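Alr1585 protein (Nostoc sp., PDB 5C2I) is a tetrameric DyP-type heme peroxidase that probably uses hydrogen peroxide to oxidise dyes and related substrates. Local coordinates at residues H328-T334 and T415-I421; T296-L300 and T323-F327; D339-L344 and N409-V413; G200-S206 and V289-G295. The protein carries 1 engineered substitution. One frame throughout, in Å; residues are numbered along the deposited sequence.

Contact 1. Residues H328-T334 and T415-I421; sequences HSHTRKT and TGPDPLI. With HEM (protoporphyrin IX containing Fe), chain E.
His-330 and Asp-418 pair on the proximal side of the heme. His-330 NE2 binds the iron at 2.1 Å, while its ND1 donates to Asp-418 OD2 at 2.7 Å, N-H...O 168°; the oxygen lies in the ring plane and accepts on its syn lone pair. Ring and carboxylate are turned 67° against each other. Asp-418 OD1 accepts from Leu-420 N at 2.8 Å, an Asx turn, which a bond of 3.0 Å from Ile-421 N to Asp-418 OD1 extends to an Asx motif, fixing the carboxylate's rotation. Packing is tight here: Leu-420 CD2 sits over one ring face, 3.7 Å from the His-330 centroid, and Ile-421 CD1 touches the edge. Away from the heme the join is looser though still buried: a water bridges His-328 ND1 and Thr-415 O, and the bent Lys-333 chain brings NZ to Gly-416 O (2.9 Å), with Phe-410 O and Trp-404 O as further partners. With an alanine in place of Asp-418, His-330 ND1 would probably lack its acceptor and the imidazole would be freer to turn. As in other heme peroxidases with such a His-carboxylate pair, the bond probably pushes electron density through the imidazole onto the iron.

Contact 2. Residues T296-L300 and T323-F327; sequences TPVTL and TKCPF
The long loop that joins helix 281-289 to helix 330-334 in the C-terminal half of this DyP-type peroxidase folds back on itself here, laying Val-298 and Thr-299 against Lys-324 and Cys-325. The two backbones come close, with Thr-299 CA and Cys-325 CA 4.5 Å apart, yet no direct hydrogen bond crosses between them. Val-298 does most of the apolar work. Its CG1 occupies the position between backbone N and carbonyl carbon (chi1 76°), which aims that branch at Cys-325, 3.6 Å from CB and 3.8 Å from SG. From the next residue, Thr-299 CB meets the same Cys-325 CB at 3.7 Å, so the cysteine methylene is touched from two directions by consecutive residues of one turn. That turn is closed by Leu-300 N donating to Pro-297 O. Within the fold, Asp-319 ties the two sides together from the loop between them: its carboxylate accepts from Thr-299 OG1 and from the backbone N of both Lys-324 and Cys-325. Val-298 also rests on Leu-283, Ala-286 and Leu-287 of helix 281-289. Lys-324 runs out extended, its CD passing Thr-299 O at 3.5 Å. At the end of the side chain NZ donates to Gly-318 O and to a water 2.9 Å away, which in turn donates to Thr-299 O. Leu-300, which points away from the 323-327 segment, packs on Val-220 of the second subunit.

Contact 3. Residues D339-L344 and N409-V413; sequences DTARLL and NFVQV
Phe-410 turns the edge of its ring to Thr-340, whose CG2 lies near the ring plane, 3.5 Å from CZ. Over the centre of one ring face sits Val-411 CB, 3.8 Å above the plane, brought there across a cis peptide bond between the two residues. Leu-344 CD1 comes to Phe-410 CE1 at an oblique slant, 4.1 Å away, and the ring also stacks with Trp-404. The other flat group belongs to the helix alone: the guanidinium of Arg-342 points NH2 at Asp-339 OD1, a salt bridge of 2.8 Å that lies in the guanidinium plane and approaches the carboxylate from its anti side, 28° out of the carboxylate plane. Val-411 turns its side chain toward the helix. CG1, set between the backbone N and carbonyl carbon (chi1 70°), meets Leu-343 CD1 at 3.8 Å with the side chains at about a right angle. CG2 touches Leu-344 CD1 at 4.1 Å and, more distantly, Asp-339 CB. No hydrogen bond crosses the contact, which is mostly apolar, with the leucines on its exposed side and Val-411 buried. Helix 339-343 is thus set against the loop that follows helix 397-405. Asp-339 OD2 forms a salt bridge back to Arg-332 on helix 330-334, Thr-340 OG1 is hydrogen-bonded to Glu-357 of helix 350-358, and Ala-341 packs against that same helix.

Contact 4. Residues G200-S206 and V289-G295; sequences GFVHGVS and VGRFADG. Engineered in segment 200-206: His-203 (natural residue Asp). With HEM (protoporphyrin IX containing Fe), chain E.
Phe-201 and Val-289 meet beside the heme, both touching its CMA methyl. Val-289 CG2 lies over the centre of the Phe-201 ring, 3.5 Å from the centroid, a CH-pi contact. At the ring edge, Phe-201 CE2 comes to 3.3 Å from Arg-291 O, a buried carbonyl without a hydrogen-bond partner in the model. Nearer the propionates, Gly-204 N donates to heme O2A (2.7 Å), Ser-206 N to O1A, and Ser-206 OG to O2D (2.6 Å). His-203, an engineered replacement of the natural aspartate, places NE2 2.7 Å from the water that occupies the sixth site of the iron. Residues 200-204 form the GXXDG motif of DyP-type peroxidases, with the histidine standing where the motif has its Asp; both end glycines have positive phi, where a side chain would jam against the preceding carbonyl. Arg-291 links this shell to the next: extended from CG to NE, it runs its CD and NE beside a heme propionate arm. Val-205 CG1 covers one face of its guanidinium, 3.5 Å from NH2. The edge is used by NH1, which donates to Gly-295 O at 2.7 Å within both planes, and to Thr-311 O. A leucine in place of Arg-291 would probably leave Gly-295 O and Thr-311 O without this donor and Val-205 CG1 without the flat group it lies on. Farther out, the type I turn Phe-292 to Gly-295 presents Ala-293 O to Val-202 N (2.9 Å, 167°), and a water donates to Val-202 O and, weakly, to Phe-292 O.

Contacts 1 and 4 hold the heme from its two sides: the first gives the iron its histidine, the second places the engineered His-203 by the water at the sixth site. Their centres are about 14 Å apart, and the backbone bond from Thr-331 N to Val-289 O (2.9 Å) joins them. Contact 2, about 12 Å from each by centres, touches contact 4 through Val-298 N to Gly-290 O and contact 1 through Arg-332 NH1 to Cys-325 O. Contact 3, nested in the loop closed by contact 1, meets it where Thr-415 CB packs on Phe-410 O (3.4 Å); Phe-327 of contact 2 packs on Val-411. Contacts 3 and 4 stay about 11 Å apart at their nearest atoms.

Contact 1. Residues H328-T334 and T415-I421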
# COMPACT_ATOMS: atom_id res chain seq x y z
N HIS A 328 -2.32 -38.93 11.80
CA HIS A 328 -3.03 -37.98 12.64
C HIS A 328 -3.16 -36.56 12.09
O HIS A 328 -3.88 -35.78 12.67
CB HIS A 328 -2.38 -37.93 14.04
CG HIS A 328 -0.99 -37.37 14.01
ND1 HIS A 328 0.13 -38.14 14.22
CD2 HIS A 328 -0.54 -36.12 13.79
CE1 HIS A 328 1.21 -37.38 14.13
NE2 HIS A 328 0.83 -36.16 13.86
N SER A 329 -2.41 -36.22 11.02
CA SER A 329 -2.39 -34.87 10.53
C SER A 329 -3.80 -34.47 10.12
O SER A 329 -4.55 -35.28 9.57
CB SER A 329 -1.41 -34.71 9.37
OG SER A 329 -0.08 -35.07 9.75
N HIS A 330 -4.15 -33.22 10.40
CA HIS A 330 -5.51 -32.74 10.13
C HIS A 330 -6.06 -33.11 8.73
O HIS A 330 -7.20 -33.59 8.64
CB HIS A 330 -5.57 -31.24 10.38
CG HIS A 330 -6.93 -30.64 10.18
ND1 HIS A 330 -8.04 -31.03 10.89
CD2 HIS A 330 -7.33 -29.61 9.39
CE1 HIS A 330 -9.06 -30.26 10.57
NE2 HIS A 330 -8.65 -29.38 9.68
N THR A 331 -5.28 -32.88 7.68
CA THR A 331 -5.74 -33.18 6.32
C THR A 331 -6.00 -34.64 6.09
O THR A 331 -6.97 -35.02 5.43
CB THR A 331 -4.78 -32.66 5.20
OG1 THR A 331 -3.49 -33.19 5.40
CG2 THR A 331 -4.72 -31.13 5.21
N ARG A 332 -5.18 -35.48 6.69
CA ARG A 332 -5.31 -36.90 6.49
C ARG A 332 -6.40 -37.54 7.37
O ARG A 332 -7.01 -38.54 6.97
CB ARG A 332 -3.96 -37.59 6.74
CG ARG A 332 -3.91 -39.03 6.25
CD ARG A 332 -2.50 -39.53 6.04
NE ARG A 332 -2.51 -40.85 5.45
CZ ARG A 332 -1.44 -41.47 4.95
NH1 ARG A 332 -0.24 -40.88 4.90
NH2 ARG A 332 -1.59 -42.65 4.36
N LYS A 333 -6.67 -36.95 8.54
CA LYS A 333 -7.80 -37.35 9.38
C LYS A 333 -9.16 -36.96 8.75
O LYS A 333 -10.08 -37.78 8.69
CB LYS A 333 -7.72 -36.66 10.73
CG LYS A 333 -6.73 -37.32 11.66
CD LYS A 333 -7.34 -38.54 12.35
CE LYS A 333 -6.89 -38.75 13.77
NZ LYS A 333 -7.75 -39.70 14.54
N THR A 334 -9.23 -35.75 8.20
CA THR A 334 -10.49 -35.23 7.69
C THR A 334 -10.75 -35.66 6.25
O THR A 334 -11.91 -35.72 5.83
CB THR A 334 -10.58 -33.70 7.82
OG1 THR A 334 -9.51 -33.10 7.09
CG2 THR A 334 -10.53 -33.26 9.23
N THR A 415 -3.34 -44.07 16.50
CA THR A 415 -3.09 -42.85 15.73
C THR A 415 -3.18 -41.61 16.61
O THR A 415 -2.37 -40.67 16.50
CB THR A 415 -4.10 -42.72 14.58
OG1 THR A 415 -3.91 -43.84 13.69
CG2 THR A 415 -3.91 -41.41 13.82
N GLY A 416 -4.15 -41.63 17.53
CA GLY A 416 -4.40 -40.50 18.41
C GLY A 416 -5.38 -39.56 17.74
O GLY A 416 -5.67 -39.68 16.56
N PRO A 417 -5.89 -38.59 18.50
CA PRO A 417 -6.79 -37.60 17.92
C PRO A 417 -6.07 -36.67 16.94
O PRO A 417 -4.85 -36.47 17.03
CB PRO A 417 -7.30 -36.82 19.13
CG PRO A 417 -6.30 -37.08 20.22
CD PRO A 417 -5.63 -38.37 19.93
N ASP A 418 -6.86 -36.10 16.01
CA ASP A 418 -6.41 -34.96 15.20
C ASP A 418 -5.85 -33.88 16.17
O ASP A 418 -6.56 -33.47 17.07
CB ASP A 418 -7.64 -34.45 14.44
CG ASP A 418 -7.38 -33.27 13.54
OD1 ASP A 418 -6.66 -32.31 13.92
OD2 ASP A 418 -7.99 -33.30 12.43
N PRO A 419 -4.53 -33.49 16.04
CA PRO A 419 -3.93 -32.58 17.03
C PRO A 419 -4.41 -31.15 16.88
O PRO A 419 -4.29 -30.35 17.81
CB PRO A 419 -2.44 -32.66 16.72
CG PRO A 419 -2.42 -32.95 15.24
CD PRO A 419 -3.55 -33.92 15.04
N LEU A 420 -5.05 -30.85 15.75
CA LEU A 420 -5.63 -29.54 15.55
C LEU A 420 -7.02 -29.41 16.14
O LEU A 420 -7.28 -28.47 16.88
CB LEU A 420 -5.66 -29.25 14.02
CG LEU A 420 -5.91 -27.82 13.61
CD1 LEU A 420 -4.78 -26.91 14.07
CD2 LEU A 420 -6.10 -27.71 12.08
N ILE A 421 -7.94 -30.36 15.85
CA ILE A 421 -9.34 -30.22 16.22
C ILE A 421 -9.92 -31.41 17.00
O ILE A 421 -11.09 -31.37 17.43
CB ILE A 421 -10.27 -30.03 14.97
CG1 ILE A 421 -10.27 -31.29 14.10
CG2 ILE A 421 -9.89 -28.83 14.18
CD1 ILE A 421 -11.44 -31.40 13.13
CHA HEM E . -8.49 -28.61 5.77
CHB HEM E . -7.46 -25.60 9.40
CHC HEM E . -11.50 -26.98 11.67
CHD HEM E . -12.36 -30.15 8.15
C1A HEM E . -7.84 -27.68 6.57
C2A HEM E . -6.59 -27.07 6.27
C3A HEM E . -6.30 -26.23 7.29
C4A HEM E . -7.38 -26.30 8.20
CMA HEM E . -5.11 -25.33 7.44
CAA HEM E . -5.71 -27.30 5.04
CBA HEM E . -5.98 -26.44 3.80
CGA HEM E . -7.38 -26.70 3.32
O1A HEM E . -7.66 -27.68 2.57
O2A HEM E . -8.27 -25.92 3.69
C1B HEM E . -8.51 -25.70 10.30
C2B HEM E . -8.62 -24.92 11.51
C3B HEM E . -9.75 -25.26 12.11
C4B HEM E . -10.32 -26.33 11.29
CMB HEM E . -7.64 -23.88 11.94
CAB HEM E . -10.40 -24.74 13.34
CBB HEM E . -10.20 -23.51 13.83
C1C HEM E . -12.08 -28.02 10.93
C2C HEM E . -13.15 -28.80 11.32
C3C HEM E . -13.37 -29.72 10.33
C4C HEM E . -12.44 -29.46 9.32
CMC HEM E . -13.98 -28.66 12.57
CAC HEM E . -14.35 -30.80 10.26
CBC HEM E . -14.88 -31.49 11.24
C1D HEM E . -11.40 -29.86 7.18
C2D HEM E . -11.39 -30.56 5.90
C3D HEM E . -10.30 -30.18 5.26
C4D HEM E . -9.67 -29.18 6.15
CMD HEM E . -12.41 -31.57 5.38
CAD HEM E . -9.89 -30.60 3.88
CBD HEM E . -9.08 -31.90 3.86
CGD HEM E . -8.75 -32.26 2.44
O1D HEM E . -7.56 -32.44 2.18
O2D HEM E . -9.65 -32.40 1.54
NA HEM E . -8.28 -27.26 7.79
NB HEM E . -9.49 -26.55 10.28
NC HEM E . -11.58 -28.49 9.75
ND HEM E . -10.31 -29.10 7.33
FE HEM E . -9.90 -27.89 8.77
O HOH W 1 0.10 -40.56 15.42
O HOH W 2 -11.29 -26.21 7.92

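Contact 2. Residues T296-L300 and T323-F327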
# COMPACT_ATOMS: atom_id res chain seq x y z
N THR A 296 1.87 -26.32 0.92
CA THR A 296 2.60 -27.45 0.43
C THR A 296 2.19 -28.73 1.21
O THR A 296 2.36 -28.78 2.43
CB THR A 296 4.15 -27.24 0.59
OG1 THR A 296 4.56 -26.08 -0.18
CG2 THR A 296 4.91 -28.45 0.07
N PRO A 297 1.73 -29.79 0.50
CA PRO A 297 1.37 -31.02 1.22
C PRO A 297 2.58 -31.75 1.78
O PRO A 297 3.57 -31.96 1.06
CB PRO A 297 0.71 -31.89 0.13
CG PRO A 297 0.27 -30.90 -0.91
CD PRO A 297 1.35 -29.85 -0.91
N VAL A 298 2.55 -32.07 3.06
CA VAL A 298 3.69 -32.70 3.70
C VAL A 298 3.86 -34.15 3.21
O VAL A 298 4.94 -34.71 3.34
CB VAL A 298 3.60 -32.62 5.26
CG1 VAL A 298 2.60 -33.63 5.81
CG2 VAL A 298 4.98 -32.83 5.89
N THR A 299 2.83 -34.75 2.60
CA THR A 299 3.01 -36.08 2.00
C THR A 299 3.99 -35.99 0.83
O THR A 299 4.64 -36.96 0.52
CB THR A 299 1.66 -36.78 1.63
OG1 THR A 299 1.90 -38.16 1.39
CG2 THR A 299 1.01 -36.16 0.41
N LEU A 300 4.09 -34.81 0.21
CA LEU A 300 4.90 -34.63 -0.98
C LEU A 300 6.27 -34.05 -0.71
O LEU A 300 7.15 -34.19 -1.55
CB LEU A 300 4.18 -33.74 -2.00
CG LEU A 300 2.81 -34.22 -2.51
CD1 LEU A 300 2.28 -33.24 -3.55
CD2 LEU A 300 2.87 -35.63 -3.11
N THR A 323 4.71 -42.14 6.98
CA THR A 323 5.94 -41.56 7.52
C THR A 323 6.28 -40.18 6.95
O THR A 323 7.26 -39.58 7.37
CB THR A 323 7.15 -42.50 7.28
OG1 THR A 323 7.41 -42.62 5.89
CG2 THR A 323 6.86 -43.88 7.89
N LYS A 324 5.50 -39.70 5.97
CA LYS A 324 5.67 -38.34 5.44
C LYS A 324 4.55 -37.45 6.01
O LYS A 324 4.82 -36.51 6.78
CB LYS A 324 5.71 -38.38 3.90
CG LYS A 324 6.84 -39.24 3.34
CD LYS A 324 6.59 -39.57 1.88
CE LYS A 324 7.74 -40.28 1.21
NZ LYS A 324 7.29 -40.72 -0.13
N CYS A 325 3.32 -37.75 5.65
CA CYS A 325 2.14 -37.18 6.30
C CYS A 325 1.57 -38.19 7.29
O CYS A 325 1.00 -39.22 6.89
CB CYS A 325 1.05 -36.82 5.30
SG CYS A 325 -0.35 -35.99 6.11
N PRO A 326 1.74 -37.92 8.60
CA PRO A 326 1.20 -38.84 9.58
C PRO A 326 -0.29 -39.10 9.45
O PRO A 326 -1.06 -38.23 9.00
CB PRO A 326 1.50 -38.13 10.92
CG PRO A 326 2.78 -37.41 10.64
CD PRO A 326 2.55 -36.87 9.22
N PHE A 327 -0.75 -40.27 9.95
CA PHE A 327 -2.18 -40.54 9.98
C PHE A 327 -2.97 -39.54 10.83
O PHE A 327 -4.15 -39.33 10.61
CB PHE A 327 -2.43 -41.97 10.50
CG PHE A 327 -2.09 -43.07 9.51
CD1 PHE A 327 -2.74 -43.15 8.30
CD2 PHE A 327 -1.22 -44.11 9.88
CE1 PHE A 327 -2.47 -44.20 7.41
CE2 PHE A 327 -0.97 -45.17 9.03
CZ PHE A 327 -1.60 -45.21 7.79
O HOH W 3 6.34 -38.26 -1.43

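Contact 3. Residues D339-L344 and N409-V413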
# COMPACT_ATOMS: atom_id res chain seq x y z
N ASP A 339 -7.45 -43.93 2.52
CA ASP A 339 -6.93 -44.78 3.65
C ASP A 339 -8.00 -45.75 4.16
O ASP A 339 -7.67 -46.87 4.53
CB ASP A 339 -6.46 -43.95 4.87
CG ASP A 339 -5.12 -43.30 4.67
OD1 ASP A 339 -4.31 -43.72 3.80
OD2 ASP A 339 -4.85 -42.32 5.42
N THR A 340 -9.27 -45.33 4.21
CA THR A 340 -10.31 -46.21 4.79
C THR A 340 -10.68 -47.35 3.84
O THR A 340 -11.03 -48.46 4.28
CB THR A 340 -11.60 -45.49 5.21
OG1 THR A 340 -12.36 -45.09 4.05
CG2 THR A 340 -11.32 -44.29 6.10
N ALA A 341 -10.51 -47.10 2.55
CA ALA A 341 -10.77 -48.09 1.52
C ALA A 341 -9.68 -49.16 1.46
O ALA A 341 -9.96 -50.29 1.11
CB ALA A 341 -10.95 -47.41 0.17
N ARG A 342 -8.45 -48.81 1.79
CA ARG A 342 -7.39 -49.81 1.94
C ARG A 342 -7.39 -50.56 3.24
O ARG A 342 -7.17 -51.77 3.29
CB ARG A 342 -6.04 -49.14 2.00
CG ARG A 342 -5.50 -48.72 0.68
CD ARG A 342 -4.09 -48.19 0.91
NE ARG A 342 -4.13 -46.81 1.40
CZ ARG A 342 -4.35 -45.74 0.62
NH1 ARG A 342 -4.54 -45.88 -0.68
NH2 ARG A 342 -4.37 -44.52 1.15
N LEU A 343 -7.50 -49.79 4.32
CA LEU A 343 -7.07 -50.28 5.62
C LEU A 343 -8.23 -50.92 6.32
O LEU A 343 -8.02 -51.88 7.05
CB LEU A 343 -6.47 -49.14 6.47
CG LEU A 343 -5.13 -48.57 5.97
CD1 LEU A 343 -4.74 -47.34 6.76
CD2 LEU A 343 -4.02 -49.66 6.04
N LEU A 344 -9.43 -50.42 6.08
CA LEU A 344 -10.60 -50.87 6.80
C LEU A 344 -11.55 -51.70 5.95
O LEU A 344 -12.69 -51.93 6.38
CB LEU A 344 -11.37 -49.69 7.40
CG LEU A 344 -10.61 -48.67 8.25
CD1 LEU A 344 -11.53 -47.50 8.54
CD2 LEU A 344 -10.12 -49.33 9.54
N ASN A 409 -8.20 -44.36 17.56
CA ASN A 409 -7.94 -45.52 16.73
C ASN A 409 -8.40 -45.35 15.28
O ASN A 409 -8.49 -46.33 14.53
CB ASN A 409 -8.54 -46.76 17.36
CG ASN A 409 -7.85 -47.12 18.67
OD1 ASN A 409 -6.72 -46.68 18.94
ND2 ASN A 409 -8.48 -47.99 19.43
N PHE A 410 -8.59 -44.10 14.85
CA PHE A 410 -8.81 -43.84 13.44
C PHE A 410 -7.61 -43.11 12.82
O PHE A 410 -7.17 -42.11 13.36
CB PHE A 410 -10.08 -42.99 13.19
CG PHE A 410 -10.33 -42.74 11.72
CD1 PHE A 410 -10.96 -43.70 10.96
CD2 PHE A 410 -9.79 -41.64 11.08
CE1 PHE A 410 -11.12 -43.54 9.58
CE2 PHE A 410 -9.93 -41.46 9.71
CZ PHE A 410 -10.59 -42.42 8.95
N VAL A 411 -7.15 -43.48 11.63
CA VAL A 411 -7.61 -44.64 10.82
C VAL A 411 -7.02 -45.95 11.31
O VAL A 411 -7.50 -47.01 10.95
CB VAL A 411 -7.23 -44.44 9.31
CG1 VAL A 411 -5.72 -44.56 9.09
CG2 VAL A 411 -8.00 -45.42 8.44
N GLN A 412 -5.97 -45.89 12.12
CA GLN A 412 -5.42 -47.13 12.69
C GLN A 412 -5.22 -46.97 14.20
O GLN A 412 -5.24 -45.84 14.73
CB GLN A 412 -4.17 -47.60 11.93
CG GLN A 412 -2.97 -46.71 11.96
CD GLN A 412 -1.70 -47.44 11.48
OE1 GLN A 412 -1.76 -48.37 10.65
NE2 GLN A 412 -0.55 -47.02 12.01
N VAL A 413 -5.12 -48.11 14.87
CA VAL A 413 -4.99 -48.15 16.31
C VAL A 413 -3.81 -47.26 16.72
O VAL A 413 -2.77 -47.22 16.06
CB VAL A 413 -4.78 -49.61 16.81
CG1 VAL A 413 -4.49 -49.63 18.29
CG2 VAL A 413 -6.01 -50.45 16.52

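Contact 4. Residues G200-S206 and V289-G295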
# COMPACT_ATOMS: atom_id res chain seq x y z
N GLY A 200 -1.90 -19.39 10.76
CA GLY A 200 -0.99 -18.98 9.69
C GLY A 200 -0.98 -19.90 8.48
O GLY A 200 -0.22 -19.68 7.56
N PHE A 201 -1.84 -20.91 8.46
CA PHE A 201 -1.89 -21.84 7.35
C PHE A 201 -2.92 -21.43 6.30
O PHE A 201 -4.05 -21.06 6.62
CB PHE A 201 -2.23 -23.25 7.85
CG PHE A 201 -1.16 -23.84 8.75
CD1 PHE A 201 -1.07 -23.42 10.07
CD2 PHE A 201 -0.26 -24.76 8.27
CE1 PHE A 201 -0.11 -23.96 10.92
CE2 PHE A 201 0.75 -25.28 9.10
CZ PHE A 201 0.84 -24.87 10.42
N VAL A 202 -2.54 -21.54 5.06
CA VAL A 202 -3.47 -21.32 3.94
C VAL A 202 -4.67 -22.23 4.12
O VAL A 202 -4.53 -23.40 4.52
CB VAL A 202 -2.80 -21.57 2.59
CG1 VAL A 202 -3.79 -21.36 1.46
CG2 VAL A 202 -1.70 -20.55 2.42
N HIS A 203 -5.84 -21.69 3.84
CA HIS A 203 -7.09 -22.33 4.25
C HIS A 203 -8.11 -22.26 3.16
O HIS A 203 -8.25 -21.20 2.52
CB HIS A 203 -7.59 -21.66 5.52
CG HIS A 203 -8.58 -22.48 6.29
ND1 HIS A 203 -9.74 -21.95 6.79
CD2 HIS A 203 -8.59 -23.78 6.62
CE1 HIS A 203 -10.41 -22.89 7.44
NE2 HIS A 203 -9.75 -24.01 7.33
N GLY A 204 -8.85 -23.36 2.98
CA GLY A 204 -9.86 -23.46 1.94
C GLY A 204 -9.35 -24.11 0.68
O GLY A 204 -10.00 -24.01 -0.35
N VAL A 205 -8.21 -24.79 0.75
CA VAL A 205 -7.57 -25.32 -0.44
C VAL A 205 -8.40 -26.49 -1.07
O VAL A 205 -8.70 -26.48 -2.28
CB VAL A 205 -6.15 -25.83 -0.15
CG1 VAL A 205 -5.53 -26.43 -1.38
CG2 VAL A 205 -5.28 -24.73 0.43
N SER A 206 -8.73 -27.50 -0.26
CA SER A 206 -9.37 -28.72 -0.76
C SER A 206 -10.87 -28.72 -0.50
O SER A 206 -11.33 -28.80 0.66
CB SER A 206 -8.75 -29.95 -0.12
OG SER A 206 -9.32 -31.12 -0.67
N VAL A 289 -0.75 -30.12 10.67
CA VAL A 289 -1.84 -29.77 9.78
C VAL A 289 -1.97 -30.71 8.59
O VAL A 289 -3.11 -30.99 8.17
CB VAL A 289 -1.66 -28.33 9.28
CG1 VAL A 289 -2.65 -28.00 8.18
CG2 VAL A 289 -1.82 -27.35 10.45
N GLY A 290 -0.85 -31.18 8.07
CA GLY A 290 -0.80 -31.99 6.85
C GLY A 290 -0.27 -31.17 5.68
O GLY A 290 0.04 -31.71 4.63
N ARG A 291 -0.16 -29.86 5.89
CA ARG A 291 0.43 -28.94 4.92
C ARG A 291 1.31 -27.93 5.65
O ARG A 291 1.05 -27.57 6.79
CB ARG A 291 -0.64 -28.15 4.14
CG ARG A 291 -1.53 -28.95 3.22
CD ARG A 291 -2.63 -28.04 2.71
NE ARG A 291 -3.59 -28.74 1.90
CZ ARG A 291 -3.55 -28.86 0.57
NH1 ARG A 291 -2.54 -28.38 -0.16
NH2 ARG A 291 -4.52 -29.51 -0.03
N PHE A 292 2.34 -27.46 4.96
CA PHE A 292 3.06 -26.27 5.40
C PHE A 292 2.15 -25.08 5.38
O PHE A 292 1.06 -25.13 4.79
CB PHE A 292 4.27 -26.04 4.50
CG PHE A 292 5.37 -27.02 4.75
CD1 PHE A 292 5.40 -28.25 4.09
CD2 PHE A 292 6.38 -26.74 5.66
CE1 PHE A 292 6.41 -29.18 4.34
CE2 PHE A 292 7.38 -27.66 5.90
CZ PHE A 292 7.39 -28.88 5.24
N ALA A 293 2.59 -24.01 6.03
CA ALA A 293 1.85 -22.76 6.09
C ALA A 293 1.41 -22.30 4.70
O ALA A 293 0.29 -21.84 4.54
CB ALA A 293 2.65 -21.68 6.80
N ASP A 294 2.28 -22.46 3.69
CA ASP A 294 1.95 -21.99 2.34
C ASP A 294 0.99 -22.89 1.58
O ASP A 294 0.56 -22.55 0.49
CB ASP A 294 3.22 -21.72 1.48
CG ASP A 294 4.04 -22.99 1.23
OD1 ASP A 294 3.46 -23.95 0.73
OD2 ASP A 294 5.25 -23.00 1.43
N GLY A 295 0.68 -24.06 2.15
CA GLY A 295 -0.15 -25.03 1.49
C GLY A 295 0.52 -26.28 0.95
O GLY A 295 -0.18 -27.23 0.55
CHA HEM E . -8.49 -28.61 5.77
CHB HEM E . -7.46 -25.60 9.40
CHC HEM E . -11.50 -26.98 11.67
CHD HEM E . -12.36 -30.15 8.15
C1A HEM E . -7.84 -27.68 6.57
C2A HEM E . -6.59 -27.07 6.27
C3A HEM E . -6.30 -26.23 7.29
C4A HEM E . -7.38 -26.30 8.20
CMA HEM E . -5.11 -25.33 7.44
CAA HEM E . -5.71 -27.30 5.04
CBA HEM E . -5.98 -26.44 3.80
CGA HEM E . -7.38 -26.70 3.32
O1A HEM E . -7.66 -27.68 2.57
O2A HEM E . -8.27 -25.92 3.69
C1B HEM E . -8.51 -25.70 10.30
C2B HEM E . -8.62 -24.92 11.51
C3B HEM E . -9.75 -25.26 12.11
C4B HEM E . -10.32 -26.33 11.29
CMB HEM E . -7.64 -23.88 11.94
CAB HEM E . -10.40 -24.74 13.34
CBB HEM E . -10.20 -23.51 13.83
C1C HEM E . -12.08 -28.02 10.93
C2C HEM E . -13.15 -28.80 11.32
C3C HEM E . -13.37 -29.72 10.33
C4C HEM E . -12.44 -29.46 9.32
CMC HEM E . -13.98 -28.66 12.57
CAC HEM E . -14.35 -30.80 10.26
CBC HEM E . -14.88 -31.49 11.24
C1D HEM E . -11.40 -29.86 7.18
C2D HEM E . -11.39 -30.56 5.90
C3D HEM E . -10.30 -30.18 5.26
C4D HEM E . -9.67 -29.18 6.15
CMD HEM E . -12.41 -31.57 5.38
CAD HEM E . -9.89 -30.60 3.88
CBD HEM E . -9.08 -31.90 3.86
CGD HEM E . -8.75 -32.26 2.44
O1D HEM E . -7.56 -32.44 2.18
O2D HEM E . -9.65 -32.40 1.54
NA HEM E . -8.28 -27.26 7.79
NB HEM E . -9.49 -26.55 10.28
NC HEM E . -11.58 -28.49 9.75
ND HEM E . -10.31 -29.10 7.33
FE HEM E . -9.90 -27.89 8.77
O HOH W 4 -2.31 -25.14 4.53
O HOH W 2 -11.29 -26.21 7.92